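Local coordinates for RNA-binding protein HI_1333 (Haemophilus influenzae, PDB 1JO0) that probably binds RNA through its single CRM (CRS1/YhbY) domain, although its exact cellular role remains to be established, at residues V49-A54 with H80-Y85. Sequence-based numbering, arbitrary orientation.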
# COMPACT_ATOMS: atom_id res chain seq x y z
N VAL A 49 -1.62 -4.68 0.66
CA VAL A 49 -1.63 -5.01 2.08
C VAL A 49 -3.05 -5.47 2.38
O VAL A 49 -4.04 -4.79 2.08
CB VAL A 49 -1.28 -3.79 2.96
CG1 VAL A 49 -1.37 -4.14 4.44
CG2 VAL A 49 0.09 -3.26 2.60
N LYS A 50 -3.18 -6.66 2.94
CA LYS A 50 -4.47 -7.23 3.29
C LYS A 50 -4.83 -6.81 4.71
O LYS A 50 -4.03 -6.98 5.63
CB LYS A 50 -4.50 -8.76 3.15
CG LYS A 50 -5.88 -9.37 3.21
CD LYS A 50 -5.83 -10.85 2.81
CE LYS A 50 -7.10 -11.59 3.17
NZ LYS A 50 -7.92 -11.99 2.00
N VAL A 51 -6.04 -6.27 4.86
CA VAL A 51 -6.55 -5.79 6.12
C VAL A 51 -7.93 -6.41 6.36
O VAL A 51 -8.97 -5.78 6.35
CB VAL A 51 -6.61 -4.25 6.19
CG1 VAL A 51 -6.88 -3.79 7.62
CG2 VAL A 51 -5.30 -3.67 5.65
N ALA A 52 -7.97 -7.73 6.49
CA ALA A 52 -9.27 -8.37 6.64
C ALA A 52 -9.84 -8.18 8.04
O ALA A 52 -9.21 -7.94 9.06
CB ALA A 52 -9.16 -9.87 6.35
N GLY A 53 -11.14 -8.34 8.04
CA GLY A 53 -11.89 -8.29 9.26
C GLY A 53 -11.87 -6.89 9.88
O GLY A 53 -12.01 -6.78 11.11
N ALA A 54 -11.68 -5.83 9.09
CA ALA A 54 -11.67 -4.44 9.55
C ALA A 54 -12.88 -3.67 9.07
O ALA A 54 -13.23 -3.59 7.90
CB ALA A 54 -10.40 -3.73 9.07
N HIS A 80 -10.96 -5.43 1.57
CA HIS A 80 -9.98 -5.67 2.59
C HIS A 80 -8.56 -5.45 2.08
O HIS A 80 -7.62 -5.79 2.81
CB HIS A 80 -10.16 -7.10 3.15
CG HIS A 80 -9.98 -8.18 2.14
ND1 HIS A 80 -10.58 -8.17 0.90
CD2 HIS A 80 -9.26 -9.31 2.17
CE1 HIS A 80 -10.25 -9.26 0.22
NE2 HIS A 80 -9.43 -9.97 0.97
N ILE A 81 -8.39 -4.86 0.91
CA ILE A 81 -7.08 -4.70 0.31
C ILE A 81 -6.77 -3.21 0.20
O ILE A 81 -7.58 -2.40 -0.29
CB ILE A 81 -7.00 -5.31 -1.10
CG1 ILE A 81 -7.29 -6.80 -1.11
CG2 ILE A 81 -5.70 -4.99 -1.82
CD1 ILE A 81 -6.20 -7.61 -0.44
N LEU A 82 -5.60 -2.87 0.65
CA LEU A 82 -5.01 -1.55 0.46
C LEU A 82 -3.88 -1.63 -0.56
O LEU A 82 -2.94 -2.37 -0.34
CB LEU A 82 -4.37 -1.04 1.74
CG LEU A 82 -5.18 -1.02 3.04
CD1 LEU A 82 -4.33 -0.41 4.14
CD2 LEU A 82 -6.49 -0.31 2.81
N VAL A 83 -3.96 -0.85 -1.62
CA VAL A 83 -2.90 -0.79 -2.61
C VAL A 83 -2.13 0.51 -2.39
O VAL A 83 -2.75 1.59 -2.32
CB VAL A 83 -3.48 -0.83 -4.03
CG1 VAL A 83 -2.32 -0.84 -5.03
CG2 VAL A 83 -4.42 -2.03 -4.27
N LEU A 84 -0.83 0.40 -2.23
CA LEU A 84 0.04 1.52 -1.85
C LEU A 84 1.22 1.62 -2.81
O LEU A 84 1.65 0.58 -3.34
CB LEU A 84 0.55 1.35 -0.44
CG LEU A 84 -0.45 1.24 0.68
CD1 LEU A 84 0.18 0.63 1.92
CD2 LEU A 84 -0.99 2.61 0.98
N TYR A 85 1.77 2.80 -2.96
CA TYR A 85 2.93 2.99 -3.82
C TYR A 85 3.90 4.00 -3.25
O TYR A 85 3.47 5.08 -2.82
CB TYR A 85 2.52 3.44 -5.23
CG TYR A 85 3.66 3.82 -6.13
CD1 TYR A 85 4.38 2.86 -6.84
CD2 TYR A 85 4.04 5.15 -6.32
CE1 TYR A 85 5.43 3.24 -7.67
CE2 TYR A 85 5.07 5.51 -7.15
CZ TYR A 85 5.77 4.56 -7.83
OH TYR A 85 6.79 4.92 -8.66
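Lys50 reaches across to His80 on the face of the sheet that carries Lys50 and Ile81, and its NZ gives a 2.7 Å hydrogen bond to His80 NE2, arriving only 4° out of the ring plane. With the lysine as donor, NE2 acts as the acceptor, consistent with a neutral imidazole. The lysine's CG, anti to the backbone N (chi1 -167°), comes 3.5 Å from His80 CD2, and CE lies at the ring's edge; a long aliphatic chain with a charged end suits this partly exposed place. NZ also hydrogen-bonds a glycerol, probably from the crystallisation liquor. Histidine fits because its flat ring offers an in-plane nitrogen to the ammonium and a face to Ile81 CG1, which packs off centre. On the opposite side of the sheet Val49, Val51, Leu82 and Leu84 form an apolar layer. Val51 CG2 lies 3.7 Å from Leu82 CG, while Val49 CG2 meets Leu84 CD1 at 4.0 Å; branched hydrocarbon side chains fit here, because helix 56-70 packs on Val51, Leu82 and Leu84. Between the layers, Val49 and Leu82 exchange two backbone bonds, and Val51 N donates to His80 O. Helix 56-70 and strand 73-78 connect these antiparallel central strands of the mixed sheet, part of the alpha/beta fold of the CRM domain.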